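Long-range contacts in alpha-l-arabinofuranosidase domain protein (Thermotoga maritima, PDB 4ATW), which probably hydrolyses terminal, non-reducing alpha-L-arabinofuranosidic linkages in arabinose-containing polysaccharides and oligosaccharides, as a heat-stable arabinofuranosidase: residues A432-L437 with S477-E482; P421-G426 with D464-H469; T364-E369 with F391-A396; F304-L309 with Y347-L352. All blocks are in the same frame, centred on the assembly; numbering follows the deposited sequence.

Interaction 1 (A432-L437 with S477-E482); sequences ATVYTL and SVIEVE
Two strands run antiparallel with their axes 4.7 Å apart, and side chains on each face of the ladder fit against their cross-strand neighbours. On one face V434 and I479 run alongside each other in the same direction: the V434 CG1 methyl drops into the notch between CG1 and CG2 of I479, 3.6 Å from I479 CG1. Next along this face, T436 CB and CG2 press on the side chain of S477. On the other face the Y435 ring, CG anti to its carbonyl carbon (chi1 -48°), swings toward the neighbouring strand until its edge meets E480 CB, in plane. The E480 chain then crosses the ring obliquely, its carboxylate turned 49° from the ring plane; E480 OE1 is hydrogen-bonded to H356, whose ring also stacks with Y435. At the end of the ladder the small bump of A432 CB fits against V481, 3.6 Å from V481 CB. Beneath these side chains T433 and E480 exchange two backbone hydrogen bonds, T433 N to E480 O at 3.1 Å and E480 N to T433 O at 3.0 Å, and Y435 and V478 exchange another two. This is a regular antiparallel beta ladder, here within the C-terminal beta-sandwich.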
loop_
_atom_site.group_PDB
_atom_site.type_symbol
_atom_site.label_atom_id
_atom_site.label_comp_id
_atom_site.label_asym_id
_atom_site.label_seq_id
_atom_site.Cartn_x
_atom_site.Cartn_y
_atom_site.Cartn_z
ATOM N N ALA A 432 6.379 30.248 -1.318
ATOM C CA ALA A 432 6.223 28.813 -1.101
ATOM C C ALA A 432 7.502 28.112 -0.597
ATOM O O ALA A 432 8.615 28.621 -0.757
ATOM C CB ALA A 432 5.765 28.165 -2.392
ATOM N N THR A 433 7.333 26.938 0.009
ATOM C CA THR A 433 8.456 26.150 0.509
ATOM C C THR A 433 8.464 24.770 -0.174
ATOM O O THR A 433 7.416 24.154 -0.303
ATOM C CB THR A 433 8.361 26.022 2.048
ATOM O OG1 THR A 433 8.981 24.796 2.460
ATOM C CG2 THR A 433 6.896 26.113 2.523
ATOM N N VAL A 434 9.623 24.296 -0.635
ATOM C CA VAL A 434 9.665 22.991 -1.312
ATOM C C VAL A 434 10.377 21.904 -0.543
ATOM O O VAL A 434 11.545 22.067 -0.145
ATOM C CB VAL A 434 10.341 23.038 -2.731
ATOM C CG1 VAL A 434 9.894 24.255 -3.483
ATOM C CG2 VAL A 434 11.873 22.973 -2.631
ATOM N N TYR A 435 9.684 20.784 -0.343
ATOM C CA TYR A 435 10.309 19.672 0.361
ATOM C C TYR A 435 10.727 18.678 -0.666
ATOM O O TYR A 435 9.889 18.156 -1.372
ATOM C CB TYR A 435 9.351 19.014 1.337
ATOM C CG TYR A 435 8.642 20.003 2.200
ATOM C CD1 TYR A 435 7.548 20.708 1.711
ATOM C CD2 TYR A 435 9.056 20.232 3.502
ATOM C CE1 TYR A 435 6.862 21.624 2.507
ATOM C CE2 TYR A 435 8.388 21.156 4.317
ATOM C CZ TYR A 435 7.285 21.849 3.813
ATOM O OH TYR A 435 6.592 22.748 4.592
ATOM N N THR A 436 12.024 18.437 -0.756
ATOM C CA THR A 436 12.530 17.493 -1.736
ATOM C C THR A 436 13.258 16.318 -1.070
ATOM O O THR A 436 13.888 16.462 -0.002
ATOM C CB THR A 436 13.465 18.204 -2.728
ATOM O OG1 THR A 436 14.804 18.165 -2.231
ATOM C CG2 THR A 436 13.051 19.673 -2.880
ATOM N N LEU A 437 13.163 15.156 -1.710
ATOM C CA LEU A 437 13.781 13.937 -1.187
ATOM C C LEU A 437 14.725 13.270 -2.166
ATOM O O LEU A 437 14.317 12.825 -3.246
ATOM C CB LEU A 437 12.697 12.931 -0.772
ATOM C CG LEU A 437 13.095 11.470 -0.582
ATOM C CD1 LEU A 437 14.174 11.331 0.480
ATOM C CD2 LEU A 437 11.852 10.697 -0.194
ATOM N N SER A 477 10.059 15.772 -5.429
ATOM C CA SER A 477 9.828 17.016 -4.712
ATOM C C SER A 477 8.367 17.440 -4.664
ATOM O O SER A 477 7.576 17.105 -5.533
ATOM C CB SER A 477 10.652 18.128 -5.371
ATOM O OG SER A 477 12.004 17.742 -5.593
ATOM N N VAL A 478 8.006 18.167 -3.624
ATOM C CA VAL A 478 6.652 18.677 -3.480
ATOM C C VAL A 478 6.761 20.168 -3.163
ATOM O O VAL A 478 7.220 20.579 -2.070
ATOM C CB VAL A 478 5.892 18.040 -2.310
ATOM C CG1 VAL A 478 4.470 18.636 -2.233
ATOM C CG2 VAL A 478 5.893 16.545 -2.451
ATOM N N ILE A 479 6.365 20.986 -4.126
ATOM C CA ILE A 479 6.397 22.420 -3.931
ATOM C C ILE A 479 5.084 22.724 -3.218
ATOM O O ILE A 479 4.009 22.491 -3.760
ATOM C CB ILE A 479 6.484 23.157 -5.298
ATOM C CG1 ILE A 479 7.797 22.801 -6.000
ATOM C CG2 ILE A 479 6.444 24.629 -5.086
ATOM C CD1 ILE A 479 7.960 23.352 -7.419
ATOM N N GLU A 480 5.177 23.208 -1.990
ATOM C CA GLU A 480 3.991 23.519 -1.198
ATOM C C GLU A 480 3.780 25.011 -1.168
ATOM O O GLU A 480 4.474 25.732 -0.454
ATOM C CB GLU A 480 4.154 22.999 0.219
ATOM C CG GLU A 480 2.905 23.020 1.026
ATOM C CD GLU A 480 3.091 22.288 2.348
ATOM O OE1 GLU A 480 3.127 21.033 2.337
ATOM O OE2 GLU A 480 3.220 22.977 3.397
ATOM N N VAL A 481 2.786 25.454 -1.923
ATOM C CA VAL A 481 2.471 26.874 -2.084
ATOM C C VAL A 481 1.116 27.295 -1.540
ATOM O O VAL A 481 0.471 26.530 -0.848
ATOM C CB VAL A 481 2.527 27.253 -3.605
ATOM C CG1 VAL A 481 1.380 26.585 -4.338
ATOM C CG2 VAL A 481 2.479 28.780 -3.815
ATOM N N GLU A 482 0.705 28.517 -1.905
ATOM C CA GLU A 482 -0.559 29.142 -1.514
ATOM C C GLU A 482 -0.618 29.245 0.009
ATOM O O GLU A 482 -1.719 29.073 0.561
ATOM C CB GLU A 482 -1.752 28.324 -2.058
ATOM C CG GLU A 482 -2.767 29.108 -2.915
ATOM C CD GLU A 482 -3.488 30.192 -2.116
ATOM O OE1 GLU A 482 -3.184 30.343 -0.908
ATOM O OE2 GLU A 482 -4.360 30.896 -2.683
ATOM O OXT GLU A 482 0.438 29.512 0.634
#

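Interaction 2 (P421-G426 with D464-H469); sequences PIRVEG and DTEFEH
E466 OE1 is gripped twice by one guanidinium: R423 NE donates a hydrogen bond of 3.0 Å to E466 OE1, fairly straight at 161°, and R423 NH2 adds a weak one. The oxygen lies close to the guanidinium plane, but the donor NE reaches it from above the carboxylate plane, the two flat groups being turned 59° apart. R423 gets there by bending at chi2 and chi3. Its NH1 forms a salt bridge with E425 OE1 at 2.6 Å, so a single cation is shared by carboxylates from both segments. T465 covers part of one guanidinium face with its CG2 methyl, set 3.8 Å above the plane and toward the rim. The other oxygen of E466, OE2, is in a salt bridge with R4 of strand 4-8.

An alanine in place of R423 would remove the guanidinium and would probably leave the E425 and E466 carboxylates without the charge that joins them, loosening the pairing here.

The backbone adds two bonds, F467 N to I422 O at 3.2 Å and nearly linear, and V424 N to T465 O at 2.9 Å and more bent. On the face away from the ions, I422 reaches under F467: CG1, in the crowded position between backbone N and carbonyl carbon, lies over the ring face as a CH-pi contact. Between strands only weakly bonded through their backbones, the hold probably rests in good part on the salt-bridge network, with the I422 and F467 side chains packed on the other face; with R423 on OE1 and R4 on OE2, E466 is likely to stay ionised.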
loop_
_atom_site.group_PDB
_atom_site.type_symbol
_atom_site.label_atom_id
_atom_site.label_comp_id
_atom_site.label_asym_id
_atom_site.label_seq_id
_atom_site.Cartn_x
_atom_site.Cartn_y
_atom_site.Cartn_z
ATOM N N PRO A 421 10.270 25.006 -16.481
ATOM C CA PRO A 421 9.432 26.181 -16.197
ATOM C C PRO A 421 8.044 25.731 -15.795
ATOM O O PRO A 421 7.256 25.327 -16.645
ATOM C CB PRO A 421 9.378 26.900 -17.533
ATOM C CG PRO A 421 9.384 25.761 -18.497
ATOM C CD PRO A 421 10.443 24.822 -17.937
ATOM N N ILE A 422 7.741 25.785 -14.509
ATOM C CA ILE A 422 6.417 25.371 -14.064
ATOM C C ILE A 422 5.536 26.627 -14.186
ATOM O O ILE A 422 6.053 27.728 -14.315
ATOM C CB ILE A 422 6.480 24.816 -12.585
ATOM C CG1 ILE A 422 6.338 25.941 -11.575
ATOM C CG2 ILE A 422 7.835 24.193 -12.302
ATOM C CD1 ILE A 422 4.880 26.403 -11.342
ATOM N N ARG A 423 4.219 26.478 -14.185
ATOM C CA ARG A 423 3.348 27.650 -14.258
ATOM C C ARG A 423 2.012 27.321 -13.609
ATOM O O ARG A 423 1.430 26.264 -13.866
ATOM C CB ARG A 423 3.151 28.078 -15.708
ATOM C CG ARG A 423 1.800 27.741 -16.311
ATOM C CD ARG A 423 0.818 28.917 -16.286
ATOM N NE ARG A 423 1.302 30.088 -17.028
ATOM C CZ ARG A 423 0.558 31.151 -17.347
ATOM N NH1 ARG A 423 -0.718 31.214 -17.003
ATOM N NH2 ARG A 423 1.096 32.168 -18.003
ATOM N N VAL A 424 1.526 28.223 -12.769
ATOM C CA VAL A 424 0.274 27.988 -12.070
ATOM C C VAL A 424 -0.751 29.086 -12.376
ATOM O O VAL A 424 -0.669 30.165 -11.800
ATOM C CB VAL A 424 0.548 27.965 -10.571
ATOM C CG1 VAL A 424 -0.599 27.345 -9.853
ATOM C CG2 VAL A 424 1.848 27.231 -10.291
ATOM N N GLU A 425 -1.716 28.819 -13.257
ATOM C CA GLU A 425 -2.738 29.808 -13.636
ATOM C C GLU A 425 -3.265 30.694 -12.502
ATOM O O GLU A 425 -3.937 30.220 -11.572
ATOM C CB GLU A 425 -3.924 29.115 -14.301
ATOM C CG GLU A 425 -3.533 28.308 -15.518
ATOM C CD GLU A 425 -3.017 29.175 -16.654
ATOM O OE1 GLU A 425 -3.195 30.407 -16.581
ATOM O OE2 GLU A 425 -2.442 28.629 -17.624
ATOM N N GLY A 426 -2.947 31.988 -12.595
ATOM C CA GLY A 426 -3.378 32.967 -11.604
ATOM C C GLY A 426 -2.886 32.825 -10.168
ATOM O O GLY A 426 -3.657 33.028 -9.235
ATOM N N ASP A 464 5.724 32.503 -8.607
ATOM C CA ASP A 464 4.777 33.388 -9.297
ATOM C C ASP A 464 3.985 32.580 -10.326
ATOM O O ASP A 464 4.313 31.423 -10.591
ATOM C CB ASP A 464 5.531 34.523 -10.020
ATOM C CG ASP A 464 4.664 35.775 -10.257
ATOM O OD1 ASP A 464 3.427 35.650 -10.434
ATOM O OD2 ASP A 464 5.238 36.888 -10.280
ATOM N N THR A 465 2.952 33.201 -10.898
ATOM C CA THR A 465 2.106 32.576 -11.922
ATOM C C THR A 465 2.929 31.810 -12.952
ATOM O O THR A 465 2.466 30.878 -13.608
ATOM C CB THR A 465 1.286 33.647 -12.632
ATOM O OG1 THR A 465 0.396 34.238 -11.666
ATOM C CG2 THR A 465 0.521 33.066 -13.851
ATOM N N GLU A 466 4.170 32.224 -13.083
ATOM C CA GLU A 466 5.074 31.574 -13.991
ATOM C C GLU A 466 6.452 31.630 -13.326
ATOM O O GLU A 466 6.864 32.674 -12.816
ATOM C CB GLU A 466 5.074 32.317 -15.317
ATOM C CG GLU A 466 5.962 31.698 -16.364
ATOM C CD GLU A 466 5.313 30.530 -17.060
ATOM O OE1 GLU A 466 4.209 30.724 -17.623
ATOM O OE2 GLU A 466 5.914 29.429 -17.050
ATOM N N PHE A 467 7.138 30.498 -13.270
ATOM C CA PHE A 467 8.467 30.497 -12.697
ATOM C C PHE A 467 9.270 29.263 -13.056
ATOM O O PHE A 467 8.929 28.523 -13.981
ATOM C CB PHE A 467 8.428 30.710 -11.168
ATOM C CG PHE A 467 7.925 29.539 -10.380
ATOM C CD1 PHE A 467 8.809 28.576 -9.895
ATOM C CD2 PHE A 467 6.578 29.428 -10.054
ATOM C CE1 PHE A 467 8.353 27.507 -9.079
ATOM C CE2 PHE A 467 6.113 28.372 -9.240
ATOM C CZ PHE A 467 7.010 27.413 -8.754
ATOM N N GLU A 468 10.366 29.074 -12.337
ATOM C CA GLU A 468 11.256 27.935 -12.556
ATOM C C GLU A 468 11.816 27.450 -11.221
ATOM O O GLU A 468 11.863 28.193 -10.224
ATOM C CB GLU A 468 12.453 28.303 -13.462
ATOM C CG GLU A 468 12.150 28.711 -14.904
ATOM C CD GLU A 468 13.416 28.798 -15.764
ATOM O OE1 GLU A 468 14.430 29.356 -15.289
ATOM O OE2 GLU A 468 13.397 28.313 -16.917
ATOM N N HIS A 469 12.236 26.193 -11.226
ATOM C CA HIS A 469 12.825 25.553 -10.065
ATOM C C HIS A 469 13.529 24.329 -10.634
ATOM O O HIS A 469 12.958 23.593 -11.443
ATOM C CB HIS A 469 11.764 25.123 -9.073
ATOM C CG HIS A 469 12.323 24.395 -7.900
ATOM N ND1 HIS A 469 12.896 25.049 -6.836
ATOM C CD2 HIS A 469 12.421 23.070 -7.628
ATOM C CE1 HIS A 469 13.320 24.160 -5.952
ATOM N NE2 HIS A 469 13.044 22.950 -6.409
#

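Interaction 3 (T364-E369 with F391-A396); sequences THVESE and FLDAAA
Every second residue from T364 to S368 turns its CB toward 391-396, T364 and V366 from the strand, S368 from the loop after it. The strand axes, antiparallel at 167°, stay 6.8 Å apart without beta pairing here; the segments are joined mainly by side chains, with one backbone bond at the F391 end. T364 presents its carbons to A396, CB against CB at 3.7 Å, and its CG2, in the crowded position between backbone N and carbonyl carbon, comes to the A396 backbone N. V366 forks: CG2 points at the L392 side, 4.4 Å from L392 CD2, whereas CG1 meets D393 OD1 with the two side chains crossing at about a right angle. That carboxylate is turned to K314, its salt-bridge partner, and to the Y251 hydroxyl.

S368 carries two of the three hydrogen bonds. With OG anti to the backbone N (chi1 171°), it accepts from F391 N at 2.9 Å and L392 N at 3.2 Å, both bent. E369 O, as modelled, also takes F391 N at 3.0 Å, straighter (158°), but S368 OG and E369 O are placed too close together for this sharing to be taken literally. An alanine in place of S368 would probably take one acceptor from the F391 amide and this one from the L392 amide. The F391 ring turns its edge to E369 and makes a cation-pi contact with R413.

The arms of a long hairpin thus splay apart here, side chains filling between them, in a strongly curled sheet consistent with the C-terminal beta-sandwich of GH51 arabinofuranosidases.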
loop_
_atom_site.group_PDB
_atom_site.type_symbol
_atom_site.label_atom_id
_atom_site.label_comp_id
_atom_site.label_asym_id
_atom_site.label_seq_id
_atom_site.Cartn_x
_atom_site.Cartn_y
_atom_site.Cartn_z
ATOM N N THR A 364 -3.447 19.241 -14.103
ATOM C CA THR A 364 -2.000 19.320 -14.072
ATOM C C THR A 364 -1.569 18.629 -15.368
ATOM O O THR A 364 -1.987 17.505 -15.651
ATOM C CB THR A 364 -1.382 18.681 -12.773
ATOM O OG1 THR A 364 -0.057 18.229 -13.037
ATOM C CG2 THR A 364 -2.252 17.510 -12.240
ATOM N N HIS A 365 -0.764 19.320 -16.170
ATOM C CA HIS A 365 -0.319 18.809 -17.465
ATOM C C HIS A 365 1.189 18.992 -17.576
ATOM O O HIS A 365 1.676 20.104 -17.456
ATOM C CB HIS A 365 -1.042 19.605 -18.557
ATOM C CG HIS A 365 -0.531 19.356 -19.937
ATOM N ND1 HIS A 365 0.811 19.389 -20.254
ATOM C CD2 HIS A 365 -1.189 19.134 -21.097
ATOM C CE1 HIS A 365 0.959 19.202 -21.553
ATOM N NE2 HIS A 365 -0.241 19.045 -22.087
ATOM N N VAL A 366 1.931 17.917 -17.805
ATOM C CA VAL A 366 3.375 18.036 -17.901
ATOM C C VAL A 366 3.921 17.616 -19.269
ATOM O O VAL A 366 3.258 16.888 -19.998
ATOM C CB VAL A 366 4.066 17.209 -16.772
ATOM C CG1 VAL A 366 3.260 15.956 -16.476
ATOM C CG2 VAL A 366 5.495 16.822 -17.176
ATOM N N GLU A 367 5.131 18.081 -19.602
ATOM C CA GLU A 367 5.774 17.759 -20.870
ATOM C C GLU A 367 7.200 17.232 -20.651
ATOM O O GLU A 367 8.106 18.004 -20.388
ATOM C CB GLU A 367 5.828 19.016 -21.753
ATOM C CG GLU A 367 5.947 18.735 -23.246
ATOM C CD GLU A 367 4.617 18.868 -23.970
ATOM O OE1 GLU A 367 3.651 19.342 -23.329
ATOM O OE2 GLU A 367 4.540 18.510 -25.173
ATOM N N SER A 368 7.413 15.928 -20.767
ATOM C CA SER A 368 8.754 15.382 -20.575
ATOM C C SER A 368 9.399 14.808 -21.827
ATOM O O SER A 368 8.789 14.772 -22.909
ATOM C CB SER A 368 8.765 14.292 -19.521
ATOM O OG SER A 368 10.035 13.652 -19.523
ATOM N N GLU A 369 10.620 14.317 -21.661
ATOM C CA GLU A 369 11.363 13.794 -22.787
ATOM C C GLU A 369 10.947 12.489 -22.114
ATOM O O GLU A 369 10.752 12.450 -20.886
ATOM C CB GLU A 369 12.862 13.965 -22.533
ATOM C CG GLU A 369 13.670 14.199 -23.813
ATOM C CD GLU A 369 13.222 15.461 -24.560
ATOM O OE1 GLU A 369 13.467 16.581 -24.060
ATOM O OE2 GLU A 369 12.610 15.338 -25.644
ATOM N N PHE A 391 10.698 11.154 -18.175
ATOM C CA PHE A 391 11.862 11.410 -17.343
ATOM C C PHE A 391 11.394 12.299 -16.208
ATOM O O PHE A 391 12.038 12.384 -15.152
ATOM C CB PHE A 391 12.929 12.150 -18.133
ATOM C CG PHE A 391 13.883 11.252 -18.850
ATOM C CD1 PHE A 391 14.902 10.624 -18.143
ATOM C CD2 PHE A 391 13.757 11.018 -20.231
ATOM C CE1 PHE A 391 15.788 9.773 -18.785
ATOM C CE2 PHE A 391 14.643 10.161 -20.892
ATOM C CZ PHE A 391 15.663 9.536 -20.162
ATOM N N LEU A 392 10.265 12.967 -16.446
ATOM C CA LEU A 392 9.662 13.871 -15.485
ATOM C C LEU A 392 8.156 13.694 -15.494
ATOM O O LEU A 392 7.537 13.638 -16.557
ATOM C CB LEU A 392 9.980 15.306 -15.864
ATOM C CG LEU A 392 9.390 16.378 -14.950
ATOM C CD1 LEU A 392 10.147 16.427 -13.653
ATOM C CD2 LEU A 392 9.487 17.718 -15.611
ATOM N N ASP A 393 7.564 13.593 -14.311
ATOM C CA ASP A 393 6.111 13.468 -14.224
ATOM C C ASP A 393 5.701 14.174 -12.961
ATOM O O ASP A 393 6.551 14.449 -12.121
ATOM C CB ASP A 393 5.664 12.009 -14.201
ATOM C CG ASP A 393 4.148 11.861 -14.358
ATOM O OD1 ASP A 393 3.520 12.704 -15.050
ATOM O OD2 ASP A 393 3.577 10.891 -13.809
ATOM N N ALA A 394 4.423 14.495 -12.823
ATOM C CA ALA A 394 3.999 15.201 -11.628
ATOM C C ALA A 394 2.475 15.271 -11.434
ATOM O O ALA A 394 1.682 15.007 -12.353
ATOM C CB ALA A 394 4.569 16.574 -11.643
ATOM N N ALA A 395 2.078 15.642 -10.217
ATOM C CA ALA A 395 0.674 15.704 -9.866
ATOM C C ALA A 395 0.416 16.801 -8.867
ATOM O O ALA A 395 1.064 16.884 -7.833
ATOM C CB ALA A 395 0.228 14.370 -9.306
ATOM N N ALA A 396 -0.563 17.627 -9.191
ATOM C CA ALA A 396 -0.912 18.758 -8.374
ATOM C C ALA A 396 -2.178 18.526 -7.576
ATOM O O ALA A 396 -3.249 18.278 -8.145
ATOM C CB ALA A 396 -1.078 19.968 -9.267
#

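Interaction 4 (F304-L309 with Y347-L352); sequences FACGVL and YKAFEL
L309 lies across the face of the F350 ring: its CD1 methyl sits 4.1 Å from the ring centroid, only 9° off the normal, as a CH-pi contact. The leucine's other methyl, CD2, is 4.0 Å from F350 CZ, so both methyls cover the same face, CD1 over its centre and CD2 toward the CZ rim, and the two side chains cross at about a right angle. In both residues CG is anti to the carbonyl carbon, which sends each side chain into the gap between the helices. L309 CD1 also touches the backbone, 3.8 Å from A349 O.

One turn earlier on 304-309, the helices close on A349. Its CB points at the other helix and meets A305 CB at 3.9 Å, while C306 brings both its backbone N and its SG close to the same methyl, the latter also at 3.9 Å. The pair C306 and A349 marks the closest backbone approach, 5.1 Å between their CA atoms. C306 SG then reaches L352 CD2, more loosely at 4.4 Å. These small side chains let the helices come to 8.6 Å axis to axis while crossing at -38°.

W282 of the barrel strand 276-284 packs on F350, and L352 also packs on Y435 and L437 of strand 433-438. C306 SG is bonded to C476 in a disulfide. Between the two segments the contact is apolar: they are held together by buried carbon, sulfur and aromatic surface without any hydrogen bond between them, and the covalent tie of C306 to C476 adds a cross-link from this helix to strand 475-481.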
loop_
_atom_site.group_PDB
_atom_site.type_symbol
_atom_site.label_atom_id
_atom_site.label_comp_id
_atom_site.label_asym_id
_atom_site.label_seq_id
_atom_site.Cartn_x
_atom_site.Cartn_y
_atom_site.Cartn_z
ATOM N N PHE A 304 11.067 4.854 -7.056
ATOM C CA PHE A 304 10.005 4.063 -7.658
ATOM C C PHE A 304 8.746 4.222 -6.827
ATOM O O PHE A 304 7.653 4.430 -7.349
ATOM C CB PHE A 304 10.391 2.588 -7.706
ATOM C CG PHE A 304 9.221 1.683 -7.933
ATOM C CD1 PHE A 304 8.755 1.427 -9.231
ATOM C CD2 PHE A 304 8.521 1.168 -6.853
ATOM C CE1 PHE A 304 7.605 0.682 -9.443
ATOM C CE2 PHE A 304 7.374 0.426 -7.057
ATOM C CZ PHE A 304 6.912 0.184 -8.359
ATOM N N ALA A 305 8.926 4.109 -5.521
ATOM C CA ALA A 305 7.837 4.227 -4.582
ATOM C C ALA A 305 7.223 5.600 -4.721
ATOM O O ALA A 305 5.998 5.780 -4.688
ATOM C CB ALA A 305 8.370 4.020 -3.169
ATOM N N CYS A 306 8.098 6.576 -4.885
ATOM C CA CYS A 306 7.659 7.943 -5.010
ATOM C C CYS A 306 6.754 8.060 -6.244
ATOM O O CYS A 306 5.646 8.617 -6.192
ATOM C CB CYS A 306 8.891 8.838 -5.115
ATOM S SG CYS A 306 8.953 10.110 -3.824
ATOM N N GLY A 307 7.234 7.498 -7.342
ATOM C CA GLY A 307 6.495 7.540 -8.586
ATOM C C GLY A 307 5.151 6.848 -8.520
ATOM O O GLY A 307 4.129 7.352 -9.037
ATOM N N VAL A 308 5.142 5.675 -7.901
ATOM C CA VAL A 308 3.903 4.945 -7.751
ATOM C C VAL A 308 2.857 5.841 -7.062
ATOM O O VAL A 308 1.731 5.986 -7.542
ATOM C CB VAL A 308 4.125 3.649 -6.933
ATOM C CG1 VAL A 308 2.794 2.958 -6.666
ATOM C CG2 VAL A 308 5.034 2.710 -7.712
ATOM N N LEU A 309 3.241 6.458 -5.950
ATOM C CA LEU A 309 2.312 7.330 -5.219
ATOM C C LEU A 309 1.792 8.464 -6.095
ATOM O O LEU A 309 0.618 8.836 -6.013
ATOM C CB LEU A 309 2.972 7.909 -3.949
ATOM C CG LEU A 309 3.235 6.928 -2.806
ATOM C CD1 LEU A 309 4.007 7.639 -1.719
ATOM C CD2 LEU A 309 1.939 6.355 -2.287
ATOM N N TYR A 347 10.258 4.116 2.959
ATOM C CA TYR A 347 9.515 4.759 4.041
ATOM C C TYR A 347 9.491 6.260 3.792
ATOM O O TYR A 347 8.450 6.894 3.888
ATOM C CB TYR A 347 10.136 4.446 5.410
ATOM C CG TYR A 347 9.567 5.286 6.547
ATOM C CD1 TYR A 347 9.949 6.625 6.710
ATOM C CD2 TYR A 347 8.604 4.784 7.407
ATOM C CE1 TYR A 347 9.373 7.428 7.684
ATOM C CE2 TYR A 347 8.028 5.584 8.382
ATOM C CZ TYR A 347 8.418 6.899 8.502
ATOM O OH TYR A 347 7.831 7.719 9.418
ATOM N N LYS A 348 10.648 6.817 3.455
ATOM C CA LYS A 348 10.757 8.237 3.206
ATOM C C LYS A 348 9.755 8.712 2.169
ATOM O O LYS A 348 9.058 9.715 2.392
ATOM C CB LYS A 348 12.179 8.582 2.776
ATOM C CG LYS A 348 13.186 8.455 3.913
ATOM C CD LYS A 348 12.817 9.352 5.117
ATOM C CE LYS A 348 13.775 9.205 6.319
ATOM N NZ LYS A 348 13.346 10.056 7.468
ATOM N N ALA A 349 9.658 7.986 1.052
ATOM C CA ALA A 349 8.733 8.369 -0.014
ATOM C C ALA A 349 7.349 8.638 0.558
ATOM O O ALA A 349 6.664 9.601 0.176
ATOM C CB ALA A 349 8.664 7.297 -1.073
ATOM N N PHE A 350 6.928 7.795 1.482
ATOM C CA PHE A 350 5.631 8.034 2.075
ATOM C C PHE A 350 5.673 9.251 2.991
ATOM O O PHE A 350 4.757 10.075 2.968
ATOM C CB PHE A 350 5.161 6.825 2.861
ATOM C CG PHE A 350 4.517 5.783 2.021
ATOM C CD1 PHE A 350 5.270 4.973 1.193
ATOM C CD2 PHE A 350 3.145 5.596 2.073
ATOM C CE1 PHE A 350 4.656 3.989 0.433
ATOM C CE2 PHE A 350 2.527 4.603 1.311
ATOM C CZ PHE A 350 3.280 3.805 0.496
ATOM N N GLU A 351 6.736 9.376 3.785
ATOM C CA GLU A 351 6.849 10.511 4.704
ATOM C C GLU A 351 6.621 11.796 3.922
ATOM O O GLU A 351 5.883 12.708 4.355
ATOM C CB GLU A 351 8.233 10.559 5.364
ATOM C CG GLU A 351 8.199 11.209 6.732
ATOM C CD GLU A 351 9.582 11.452 7.322
ATOM O OE1 GLU A 351 10.509 10.643 7.076
ATOM O OE2 GLU A 351 9.732 12.457 8.054
ATOM N N LEU A 352 7.239 11.843 2.741
ATOM C CA LEU A 352 7.137 13.012 1.893
ATOM C C LEU A 352 5.760 13.231 1.309
ATOM O O LEU A 352 5.154 14.282 1.517
ATOM C CB LEU A 352 8.143 12.921 0.763
ATOM C CG LEU A 352 8.057 14.034 -0.270
ATOM C CD1 LEU A 352 8.261 15.363 0.385
ATOM C CD2 LEU A 352 9.110 13.767 -1.328
#

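Along the chain interaction 4 closes first, then interaction 3, while interactions 1 and 2 overlap, their segments alternating. Interactions 1, 2 and 3 all reach the same mixed sheet of the C-terminal beta-sandwich, with centres 13 to 16 Å apart. Interactions 1 and 2 touch through V434 and H469. Interaction 4 lies at the junction with the (beta/alpha)8 barrel, its centre about 15 Å from that of interaction 1 and 25 Å from that of interaction 2; L352 and K348 pack on L437. Helix 345-355 is followed in the chain by strand 360-376 of interaction 3, so barrel and sandwich are tied by packing, chain and the disulfide, consistent with a heat-stable enzyme.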